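Nitrite oxidoreductase subunit A (Kuenenia stuttgartiensis, PDB 7B04) belongs to the molybdopterin oxidoreductase family and holds a molybdenum atom, two MD1 molecules and an iron/sulfur cluster. Local coordinates at residues Gly263-Ser268 with Leu610-Ala615. Sequence-based numbering, arbitrary orientation.
Sequences GGRNWS and LDEEVA
The guanidinium of Arg-265 donates hydrogen bonds to two successive backbone carbonyls of 610-615: NE donates to Leu-610 O at 3.1 Å, and NH1 reaches Asp-611 O almost straight (3.0 Å, N-H...O 174°). Both oxygens lie close to the guanidinium plane, although each donor stands above the plane of the carbonyl it meets. A bend at chi3 (92°) turns NE off the line of the chain. One face of the group carries Leu-610 CD2. Over the opposite face sits Glu-612 OE1, 3.5 Å from NE, a salt bridge of charges alone with no N-H aimed at the oxygen. The Glu-612 carboxylate also lies at the edge of the Trp-267 indole, its plane steeply inclined to the ring, and Val-614 packs on an indole face, with CG1 4.2 Å from the centroid of the six-membered ring in a CH-pi contact. Between the backbones, Glu-612 N donates to Asn-266 O at 2.8 Å and Ser-268 N returns a weak bond to Glu-612 O, making a single beta bridge between Trp-267 and Glu-612. Strand 265-266 lies at the edge, within this chain, of a mixed sheet in the molybdopterin oxidoreductase family region, and 610-615 runs beside it and leads into helix 615-618. Farther along, Val-614 N donates to Ser-268 OG at 3.3 Å. Asn-266 ND2 donates a hydrogen bond to Asp-611 OD1 at 3.1 Å, while Asn-266 OD1 accepts one from Asn-243. In the second shell, Lys-223 pairs with Glu-612 OE1, Met-642 O takes a further bond from Arg-265 NH1, and Thr-271 holds Glu-613 OE2.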
# COMPACT_ATOMS: atom_id res chain seq x y z
N GLY B 263 35.84 -9.77 16.52
CA GLY B 263 34.91 -10.51 15.69
C GLY B 263 34.38 -9.70 14.53
O GLY B 263 35.01 -8.75 14.05
N GLY B 264 33.18 -10.06 14.09
CA GLY B 264 32.60 -9.47 12.91
C GLY B 264 32.20 -8.04 13.17
O GLY B 264 32.21 -7.54 14.29
N ARG B 265 31.91 -7.34 12.09
CA ARG B 265 31.48 -5.95 12.16
C ARG B 265 29.98 -5.83 11.93
O ARG B 265 29.45 -6.33 10.93
CB ARG B 265 32.26 -5.11 11.17
CG ARG B 265 33.58 -4.70 11.75
CD ARG B 265 34.24 -3.65 10.93
NE ARG B 265 33.87 -2.33 11.40
CZ ARG B 265 34.54 -1.22 11.11
NH1 ARG B 265 34.14 -0.05 11.58
NH2 ARG B 265 35.61 -1.29 10.32
N ASN B 266 29.30 -5.19 12.88
CA ASN B 266 27.86 -5.04 12.82
C ASN B 266 27.50 -3.95 11.81
O ASN B 266 27.98 -2.81 11.91
CB ASN B 266 27.32 -4.68 14.20
CG ASN B 266 27.64 -5.73 15.25
OD1 ASN B 266 27.90 -6.89 14.92
ND2 ASN B 266 27.64 -5.31 16.51
N TRP B 267 26.72 -4.32 10.81
CA TRP B 267 26.30 -3.38 9.78
C TRP B 267 25.07 -2.61 10.23
O TRP B 267 24.13 -3.19 10.80
CB TRP B 267 26.04 -4.11 8.46
CG TRP B 267 27.19 -3.94 7.55
CD1 TRP B 267 28.43 -3.51 7.91
CD2 TRP B 267 27.23 -4.18 6.14
NE1 TRP B 267 29.24 -3.46 6.82
CE2 TRP B 267 28.54 -3.87 5.72
CE3 TRP B 267 26.30 -4.63 5.20
CZ2 TRP B 267 28.94 -4.00 4.39
CZ3 TRP B 267 26.70 -4.75 3.88
CH2 TRP B 267 28.01 -4.43 3.49
N SER B 268 25.06 -1.31 9.94
CA SER B 268 24.03 -0.43 10.44
C SER B 268 22.75 -0.57 9.61
O SER B 268 22.76 -1.07 8.48
CB SER B 268 24.52 1.02 10.42
OG SER B 268 24.94 1.39 9.11
N LEU B 610 32.81 -4.49 16.04
CA LEU B 610 32.95 -3.06 15.81
C LEU B 610 31.90 -2.62 14.80
O LEU B 610 31.90 -3.08 13.66
CB LEU B 610 34.36 -2.73 15.31
CG LEU B 610 34.66 -1.25 15.07
CD1 LEU B 610 34.51 -0.45 16.35
CD2 LEU B 610 36.07 -1.10 14.50
N ASP B 611 31.01 -1.72 15.22
CA ASP B 611 29.94 -1.28 14.34
C ASP B 611 30.50 -0.57 13.12
O ASP B 611 31.56 0.07 13.17
CB ASP B 611 28.99 -0.36 15.10
CG ASP B 611 28.26 -1.07 16.23
OD1 ASP B 611 28.08 -2.30 16.14
OD2 ASP B 611 27.88 -0.40 17.21
N GLU B 612 29.79 -0.69 12.00
CA GLU B 612 30.17 -0.06 10.75
C GLU B 612 28.92 0.41 10.03
O GLU B 612 27.83 -0.14 10.21
CB GLU B 612 30.98 -1.02 9.86
CG GLU B 612 31.33 -0.47 8.48
CD GLU B 612 32.14 -1.44 7.64
OE1 GLU B 612 32.57 -2.48 8.19
OE2 GLU B 612 32.33 -1.18 6.44
N GLU B 613 29.08 1.45 9.21
CA GLU B 613 28.01 1.97 8.37
C GLU B 613 28.05 1.31 7.00
O GLU B 613 29.12 1.16 6.40
CB GLU B 613 28.12 3.48 8.23
CG GLU B 613 26.79 4.19 8.29
CD GLU B 613 25.88 3.84 7.14
OE1 GLU B 613 26.40 3.52 6.06
OE2 GLU B 613 24.65 3.86 7.32
N VAL B 614 26.87 0.93 6.50
CA VAL B 614 26.79 0.22 5.23
C VAL B 614 27.18 1.11 4.05
O VAL B 614 27.70 0.61 3.05
CB VAL B 614 25.37 -0.36 5.06
CG1 VAL B 614 25.21 -1.05 3.71
CG2 VAL B 614 25.03 -1.31 6.20
N ALA B 615 26.95 2.42 4.15
CA ALA B 615 27.12 3.30 2.99
C ALA B 615 28.53 3.26 2.43
O ALA B 615 28.73 3.54 1.24
CB ALA B 615 26.74 4.73 3.33